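Pseudoperoxidase (Leishmania major, PDB 5VIA) binds heme b and belongs to the heme peroxidase family, though whether it has peroxidase activity is uncertain. Local coordinates at residues A[49-54]-A[123-128]; A[83-88]-A[115-120]; A[216-221]-A[238-243]. All coordinates share one frame; numbering follows the deposited sequence.

Contact 1: residues A[49-54]-A[123-128]; sequences AGFPAE and TRNIPK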
# COMPACT_ATOMS: atom_id res chain seq x y z
N ALA A 49 -8.79 -10.45 3.16
CA ALA A 49 -9.61 -10.06 4.31
C ALA A 49 -11.06 -9.76 3.94
O ALA A 49 -11.89 -9.54 4.82
CB ALA A 49 -8.99 -8.86 5.01
N GLY A 50 -11.38 -9.74 2.65
CA GLY A 50 -12.76 -9.55 2.23
C GLY A 50 -13.09 -8.11 1.91
O GLY A 50 -14.27 -7.74 1.84
N PHE A 51 -12.05 -7.29 1.68
CA PHE A 51 -12.26 -5.90 1.32
C PHE A 51 -11.68 -5.54 -0.06
O PHE A 51 -11.00 -4.51 -0.17
CB PHE A 51 -11.63 -4.99 2.38
CG PHE A 51 -12.26 -5.11 3.75
CD1 PHE A 51 -13.52 -4.59 4.00
CD2 PHE A 51 -11.57 -5.73 4.79
CE1 PHE A 51 -14.10 -4.70 5.26
CE2 PHE A 51 -12.14 -5.84 6.06
CZ PHE A 51 -13.40 -5.33 6.30
N PRO A 52 -11.97 -6.35 -1.11
CA PRO A 52 -11.53 -5.87 -2.42
C PRO A 52 -12.28 -4.58 -2.73
O PRO A 52 -13.48 -4.52 -2.44
CB PRO A 52 -11.98 -6.98 -3.37
CG PRO A 52 -13.19 -7.58 -2.70
CD PRO A 52 -12.85 -7.53 -1.23
N ALA A 53 -11.61 -3.59 -3.30
CA ALA A 53 -12.27 -2.31 -3.58
C ALA A 53 -12.68 -2.18 -5.04
O ALA A 53 -12.00 -2.69 -5.94
CB ALA A 53 -11.38 -1.13 -3.17
N GLU A 54 -13.78 -1.47 -5.26
CA GLU A 54 -14.25 -1.14 -6.59
C GLU A 54 -13.89 0.32 -6.88
O GLU A 54 -13.66 0.70 -8.03
CB GLU A 54 -15.76 -1.36 -6.66
CG GLU A 54 -16.30 -1.58 -8.05
CD GLU A 54 -15.49 -2.60 -8.82
OE1 GLU A 54 -15.26 -3.72 -8.30
OE2 GLU A 54 -15.08 -2.27 -9.95
N THR A 123 -14.00 -12.90 -1.88
CA THR A 123 -15.12 -12.60 -0.98
C THR A 123 -15.21 -11.10 -0.83
O THR A 123 -14.20 -10.41 -0.93
CB THR A 123 -14.86 -13.16 0.43
OG1 THR A 123 -13.59 -12.71 0.87
CG2 THR A 123 -14.89 -14.68 0.42
N ARG A 124 -16.41 -10.59 -0.60
CA ARG A 124 -16.57 -9.17 -0.30
C ARG A 124 -17.47 -9.06 0.92
O ARG A 124 -18.62 -9.50 0.90
CB ARG A 124 -17.17 -8.43 -1.51
CG ARG A 124 -17.72 -7.04 -1.21
CD ARG A 124 -16.63 -6.01 -1.03
NE ARG A 124 -17.18 -4.70 -0.68
CZ ARG A 124 -16.44 -3.65 -0.36
NH1 ARG A 124 -15.11 -3.75 -0.35
NH2 ARG A 124 -17.02 -2.50 -0.04
N ASN A 125 -16.91 -8.53 2.01
CA ASN A 125 -17.70 -8.28 3.21
C ASN A 125 -18.84 -7.31 2.92
O ASN A 125 -18.73 -6.45 2.03
CB ASN A 125 -16.78 -7.72 4.29
CG ASN A 125 -15.70 -8.71 4.68
OD1 ASN A 125 -15.91 -9.92 4.63
ND2 ASN A 125 -14.53 -8.20 5.03
N ILE A 126 -19.93 -7.44 3.65
CA ILE A 126 -21.10 -6.59 3.45
C ILE A 126 -21.31 -5.71 4.68
O ILE A 126 -21.39 -6.21 5.80
CB ILE A 126 -22.35 -7.47 3.24
CG1 ILE A 126 -22.18 -8.34 1.99
CG2 ILE A 126 -23.61 -6.61 3.14
CD1 ILE A 126 -23.19 -9.47 1.89
N PRO A 127 -21.38 -4.38 4.47
CA PRO A 127 -21.57 -3.46 5.60
C PRO A 127 -22.84 -3.73 6.39
O PRO A 127 -23.81 -4.26 5.84
CB PRO A 127 -21.64 -2.09 4.91
CG PRO A 127 -20.76 -2.26 3.69
CD PRO A 127 -21.09 -3.66 3.21
N LYS A 128 -22.83 -3.40 7.67
CA LYS A 128 -24.02 -3.60 8.49
C LYS A 128 -25.18 -2.70 8.03
O LYS A 128 -26.33 -3.14 8.00
CB LYS A 128 -23.69 -3.40 9.97
CG LYS A 128 -22.89 -4.57 10.59
CD LYS A 128 -23.77 -5.81 10.77
CE LYS A 128 -22.96 -7.02 11.26
NZ LYS A 128 -23.84 -8.20 11.57
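Asn125 reaches into the turn around Gly50 and over the ring of Phe51. From the backbone outward, its CB lies 3.5 Å from Gly50 O and just touches Phe51 CE1. With CG anti to the carbonyl carbon (chi1 -62°), the amide carbon comes 3.3 Å from Gly50 O. At the tip, OD1 lies about as near to Gly50 CA as to Gly50 O, while ND2 donates to Ala49 O at 3.0 Å, in the carbonyl plane and on a lone pair. The same nitrogen sits over one face of the Phe51 ring, shifted toward the rim and 3.3 Å from CZ, with amide and ring planes 82° apart. The backbone N of Asn125 makes a nearly straight bond (173°) to Gly50 O, 2.8 Å long. Gly50 has positive phi and ends helix 33-49 in a Schellman motif. Beyond the turn, Pro52 CD rests 3.2 Å from Thr123 O. Arg124 NH1 lies 2.8 Å from Pro52 O, and its NH2 forms a salt bridge with Glu58. Phe51 also meets Phe135 edge-to-face and touches Thr139 and Ile140 of helix 137-142.

Contact 2: residues A[83-88]-A[115-120]; sequences SSTEDV and RNDSDT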
# COMPACT_ATOMS: atom_id res chain seq x y z
N SER A 83 9.23 -21.44 -5.84
CA SER A 83 8.68 -20.55 -4.83
C SER A 83 7.21 -20.34 -5.13
O SER A 83 6.80 -20.40 -6.28
CB SER A 83 9.40 -19.20 -4.85
OG SER A 83 8.73 -18.27 -4.02
N SER A 84 6.41 -20.11 -4.09
CA SER A 84 5.02 -19.75 -4.32
C SER A 84 4.97 -18.32 -4.83
O SER A 84 5.84 -17.50 -4.50
CB SER A 84 4.19 -19.90 -3.04
OG SER A 84 4.38 -18.80 -2.17
N THR A 85 3.96 -18.02 -5.64
CA THR A 85 3.77 -16.69 -6.20
C THR A 85 3.44 -15.67 -5.11
O THR A 85 3.83 -14.50 -5.19
CB THR A 85 2.69 -16.71 -7.30
OG1 THR A 85 3.23 -17.37 -8.46
CG2 THR A 85 2.30 -15.31 -7.71
N GLU A 86 2.75 -16.11 -4.06
CA GLU A 86 2.45 -15.24 -2.93
C GLU A 86 3.72 -14.82 -2.18
O GLU A 86 3.86 -13.65 -1.83
CB GLU A 86 1.45 -15.91 -1.98
CG GLU A 86 0.05 -16.14 -2.55
CD GLU A 86 -0.76 -14.86 -2.74
OE1 GLU A 86 -0.34 -13.77 -2.30
OE2 GLU A 86 -1.83 -14.95 -3.36
N ASP A 87 4.62 -15.76 -1.94
CA ASP A 87 5.91 -15.44 -1.31
C ASP A 87 6.68 -14.42 -2.16
O ASP A 87 7.19 -13.41 -1.65
CB ASP A 87 6.75 -16.70 -1.11
CG ASP A 87 6.40 -17.44 0.17
OD1 ASP A 87 5.62 -16.89 0.97
OD2 ASP A 87 6.91 -18.56 0.38
N VAL A 88 6.76 -14.69 -3.46
CA VAL A 88 7.44 -13.79 -4.38
C VAL A 88 6.82 -12.39 -4.34
O VAL A 88 7.53 -11.39 -4.32
CB VAL A 88 7.39 -14.32 -5.82
CG1 VAL A 88 7.82 -13.23 -6.79
CG2 VAL A 88 8.28 -15.55 -5.98
N ARG A 115 3.72 -19.10 2.05
CA ARG A 115 2.41 -18.60 1.66
C ARG A 115 1.85 -19.50 0.57
O ARG A 115 2.48 -19.68 -0.48
CB ARG A 115 2.48 -17.16 1.14
CG ARG A 115 2.71 -16.10 2.21
CD ARG A 115 3.09 -14.74 1.60
NE ARG A 115 3.47 -13.82 2.68
CZ ARG A 115 4.65 -13.84 3.29
NH1 ARG A 115 5.57 -14.72 2.92
NH2 ARG A 115 4.91 -13.00 4.28
N ASN A 116 0.69 -20.11 0.83
CA ASN A 116 0.04 -20.99 -0.12
C ASN A 116 -0.57 -20.22 -1.27
O ASN A 116 -1.35 -19.29 -1.05
CB ASN A 116 -1.07 -21.81 0.56
CG ASN A 116 -0.53 -23.00 1.34
OD1 ASN A 116 -0.70 -23.07 2.56
ND2 ASN A 116 0.10 -23.94 0.65
N ASP A 117 -0.22 -20.59 -2.49
CA ASP A 117 -0.97 -20.11 -3.64
C ASP A 117 -2.28 -20.87 -3.61
O ASP A 117 -2.45 -21.88 -4.30
CB ASP A 117 -0.22 -20.38 -4.95
CG ASP A 117 1.00 -19.50 -5.12
OD1 ASP A 117 1.03 -18.42 -4.49
OD2 ASP A 117 1.91 -19.88 -5.89
N SER A 118 -3.20 -20.41 -2.77
CA SER A 118 -4.50 -21.06 -2.71
C SER A 118 -5.36 -20.58 -3.86
O SER A 118 -5.09 -19.55 -4.50
CB SER A 118 -5.18 -20.84 -1.35
OG SER A 118 -5.52 -19.47 -1.16
N ASP A 119 -6.40 -21.34 -4.14
CA ASP A 119 -7.31 -21.03 -5.22
C ASP A 119 -8.61 -20.72 -4.49
O ASP A 119 -9.54 -21.51 -4.50
CB ASP A 119 -7.45 -22.26 -6.10
CG ASP A 119 -8.27 -22.01 -7.34
OD1 ASP A 119 -8.19 -20.90 -7.92
OD2 ASP A 119 -8.98 -22.94 -7.74
N THR A 120 -8.63 -19.57 -3.83
CA THR A 120 -9.74 -19.19 -2.96
C THR A 120 -10.72 -18.29 -3.70
O THR A 120 -10.29 -17.36 -4.38
CB THR A 120 -9.24 -18.42 -1.72
OG1 THR A 120 -8.18 -19.15 -1.08
CG2 THR A 120 -10.37 -18.20 -0.73
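The first turn of helix 85-99 is where the loop 115-120 docks, with Ser84 at the N-cap, and Arg115, Asp117 and the cap serine join the two. Ser84 OG lies between the backbone N and the carbonyl carbon (chi1 79°); from there it donates to Arg115 O at 2.7 Å, in the carbonyl plane, and accepts from Asp87 N, closing the capping bond. Asp117, at the centre of an inverse gamma turn, holds its carboxylate against the helix start. OD2 accepts from Thr85 N at 2.8 Å and OD1 from Glu86 N at 2.9 Å, each through its syn lone pair, so that two N-H groups of the first turn are gripped by one carboxylate. A negative group at a helix N-terminus would be favoured by the helix dipole. Close beside it, Glu86 lays CG 3.1 Å from Asp117 OD1 and packs CB 3.5 Å from Arg115 CB.

In the same first turn, Asp87 OD1 takes two donors from opposite faces of its carboxylate plane: Arg115 N at 3.1 Å and Arg115 NH1 at 2.9 Å, the latter a salt bridge. The oxygen lies nearly in the guanidinium plane, at its edge, although the two planes are turned 75° apart. The Arg115 chain is extended from CG to NE, its CD passing 3.4 Å from the same Asp87 OD1. NH1 also donates to Arg112 O and NE to Ile278 O, while Asp87 OD2 accepts from Gly114 N.

Contact 3: residues A[216-221]-A[238-243]; sequences PQTLRC and VVNAAE. With HEM (protoporphyrin IX containing Fe), chain B.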
# COMPACT_ATOMS: atom_id res chain seq x y z
N PRO A 216 -14.42 8.88 -8.43
CA PRO A 216 -14.48 9.11 -6.99
C PRO A 216 -15.01 10.50 -6.65
O PRO A 216 -14.80 11.47 -7.41
CB PRO A 216 -13.01 8.94 -6.54
CG PRO A 216 -12.20 9.09 -7.75
CD PRO A 216 -13.05 8.69 -8.92
N GLN A 217 -15.71 10.60 -5.53
CA GLN A 217 -16.40 11.82 -5.15
C GLN A 217 -15.85 12.41 -3.85
O GLN A 217 -16.24 13.51 -3.46
CB GLN A 217 -17.89 11.55 -4.98
CG GLN A 217 -18.56 10.86 -6.17
CD GLN A 217 -20.06 10.66 -5.95
OE1 GLN A 217 -20.56 10.77 -4.83
NE2 GLN A 217 -20.78 10.37 -7.03
N THR A 218 -14.96 11.68 -3.20
CA THR A 218 -14.48 12.08 -1.88
C THR A 218 -13.02 12.54 -1.93
O THR A 218 -12.40 12.75 -0.89
CB THR A 218 -14.57 10.92 -0.87
OG1 THR A 218 -13.49 10.02 -1.10
CG2 THR A 218 -15.89 10.17 -1.03
N LEU A 219 -12.47 12.67 -3.13
CA LEU A 219 -11.09 13.13 -3.21
C LEU A 219 -11.01 14.61 -2.88
O LEU A 219 -11.90 15.39 -3.24
CB LEU A 219 -10.46 12.83 -4.57
CG LEU A 219 -10.34 11.36 -4.99
CD1 LEU A 219 -9.62 11.27 -6.33
CD2 LEU A 219 -9.65 10.51 -3.94
N ARG A 220 -9.96 15.00 -2.17
CA ARG A 220 -9.74 16.41 -1.89
C ARG A 220 -8.33 16.79 -2.31
O ARG A 220 -7.46 15.93 -2.49
CB ARG A 220 -10.00 16.74 -0.42
CG ARG A 220 -11.45 16.51 0.02
CD ARG A 220 -11.73 17.21 1.34
NE ARG A 220 -12.98 16.78 1.97
CZ ARG A 220 -13.11 16.59 3.29
NH1 ARG A 220 -12.08 16.78 4.10
NH2 ARG A 220 -14.27 16.19 3.80
N CYS A 221 -8.10 18.09 -2.45
CA CYS A 221 -6.97 18.56 -3.21
C CYS A 221 -6.36 19.83 -2.64
O CYS A 221 -7.07 20.74 -2.22
CB CYS A 221 -7.43 18.82 -4.65
SG CYS A 221 -6.17 19.40 -5.76
N VAL A 238 -3.30 15.19 -3.63
CA VAL A 238 -4.66 14.66 -3.55
C VAL A 238 -4.75 13.63 -2.44
O VAL A 238 -3.88 12.76 -2.33
CB VAL A 238 -5.08 14.03 -4.90
CG1 VAL A 238 -6.49 13.50 -4.83
CG2 VAL A 238 -4.97 15.06 -6.04
N VAL A 239 -5.78 13.73 -1.60
CA VAL A 239 -5.97 12.81 -0.47
C VAL A 239 -7.47 12.54 -0.30
O VAL A 239 -8.29 13.44 -0.50
CB VAL A 239 -5.41 13.39 0.85
CG1 VAL A 239 -5.59 12.42 2.01
CG2 VAL A 239 -3.93 13.74 0.71
N ASN A 240 -7.83 11.30 0.03
CA ASN A 240 -9.22 10.95 0.35
C ASN A 240 -9.76 11.80 1.49
O ASN A 240 -9.05 12.06 2.47
CB ASN A 240 -9.30 9.47 0.77
CG ASN A 240 -9.45 8.54 -0.41
OD1 ASN A 240 -8.50 8.34 -1.17
ND2 ASN A 240 -10.63 7.94 -0.55
N ALA A 241 -11.02 12.23 1.38
CA ALA A 241 -11.69 12.93 2.48
C ALA A 241 -11.59 12.12 3.77
O ALA A 241 -11.35 12.68 4.84
CB ALA A 241 -13.16 13.20 2.14
N ALA A 242 -11.76 10.81 3.66
CA ALA A 242 -11.69 9.91 4.82
C ALA A 242 -10.34 9.94 5.54
O ALA A 242 -10.28 9.85 6.77
CB ALA A 242 -12.03 8.49 4.39
N GLU A 243 -9.25 10.04 4.78
CA GLU A 243 -7.92 10.13 5.37
C GLU A 243 -7.75 11.43 6.15
O GLU A 243 -7.06 11.46 7.18
CB GLU A 243 -6.86 10.03 4.26
CG GLU A 243 -5.98 8.81 4.31
CD GLU A 243 -5.12 8.65 3.07
OE1 GLU A 243 -3.87 8.80 3.16
OE2 GLU A 243 -5.69 8.34 2.00
CHA HEM B . -2.13 4.84 -3.97
CHB HEM B . -6.14 5.71 -1.33
CHC HEM B . -4.58 2.36 1.83
CHD HEM B . -0.27 2.06 -0.43
C1A HEM B . -3.36 5.29 -3.55
C2A HEM B . -4.24 6.11 -4.35
C3A HEM B . -5.35 6.34 -3.65
C4A HEM B . -5.21 5.69 -2.35
CMA HEM B . -6.56 7.17 -4.10
CAA HEM B . -3.96 6.57 -5.80
CBA HEM B . -4.22 5.31 -6.64
CGA HEM B . -3.99 5.52 -8.12
O1A HEM B . -4.71 6.37 -8.72
O2A HEM B . -3.12 4.83 -8.71
C1B HEM B . -6.10 4.86 -0.24
C2B HEM B . -7.09 4.75 0.81
C3B HEM B . -6.69 3.81 1.69
C4B HEM B . -5.39 3.32 1.23
CMB HEM B . -8.39 5.56 0.88
CAB HEM B . -7.49 3.41 2.95
CBB HEM B . -7.41 2.20 3.49
C1C HEM B . -3.29 1.99 1.51
C2C HEM B . -2.44 1.05 2.25
C3C HEM B . -1.24 0.97 1.61
C4C HEM B . -1.30 1.86 0.46
CMC HEM B . -2.90 0.29 3.53
CAC HEM B . 0.04 0.15 1.88
CBC HEM B . 0.12 -0.81 2.82
C1D HEM B . -0.35 2.80 -1.59
C2D HEM B . 0.73 2.99 -2.53
C3D HEM B . 0.15 3.87 -3.63
C4D HEM B . -1.22 4.11 -3.25
CMD HEM B . 2.17 2.44 -2.44
CAD HEM B . 0.88 4.36 -4.91
CBD HEM B . 0.67 3.24 -5.94
CGD HEM B . 1.30 3.58 -7.27
O1D HEM B . 1.03 2.85 -8.27
O2D HEM B . 2.05 4.59 -7.33
NA HEM B . -3.97 5.05 -2.33
NB HEM B . -5.08 3.98 0.05
NC HEM B . -2.55 2.46 0.42
ND HEM B . -1.48 3.48 -2.03
FE HEM B . -3.32 3.72 -1.01
O HOH W 1 -12.68 9.33 1.35
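Ala241 CB lies over one face of the Arg220 guanidinium, displaced toward its rim and 3.6 Å from Arg220 CZ. The arginine chain runs extended from CG to NE alongside the start of helix 241-245, and its NH1 makes a weak, long ion pair with Glu245. The other flat group, the amide of Asn240, packs against the heme: its CG is 3.4 Å from the methyl CMB, and OD1 3.5 Å from the meso carbon CHB. On the strand side the same amide meets Leu219, whose CD2 stands 3.7 Å from Asn240 OD1. Asn240 ND2 donates to Val56 O and to a water that donates a hydrogen bond to Thr218 OG1 at 2.7 Å and accepts from Ala242 N; Thr218 OG1 also bonds Asp57.

The backbones form an antiparallel hairpin, with Arg220 and Val239 a hydrogen-bonded pair (Arg220 N to Val239 O 2.8 Å, Val239 N to Arg220 O 2.9 Å). A further bond joins Ala241 N to Thr218 O (2.7 Å). Strand 219-224 is the middle of a three-stranded sheet, between 199-200 and 235-240; the latter leads into helix 241-245, where Glu243 OE1 hydrogen-bonds to ND1 of His159, an axial ligand of the iron.

Contacts 1 and 2 share one long loop: 115-120 and 123-128 almost adjoin in the sequence, between strand 112-113 and helix 137-142, yet their centres are 21 Å apart and the loop meets a helix end at one and a helix start at the other. Contact 3 follows later in the chain; its centre is 20 Å from that of contact 1, with nearest atoms about 8 Å apart, and 33 Å from that of contact 2, across the centre of the chain. Relative to the heme, contact 3 touches it directly, the Phe51 side chain of contact 1 is about 8 Å away, and the Arg115 side chain of contact 2 about 13 Å.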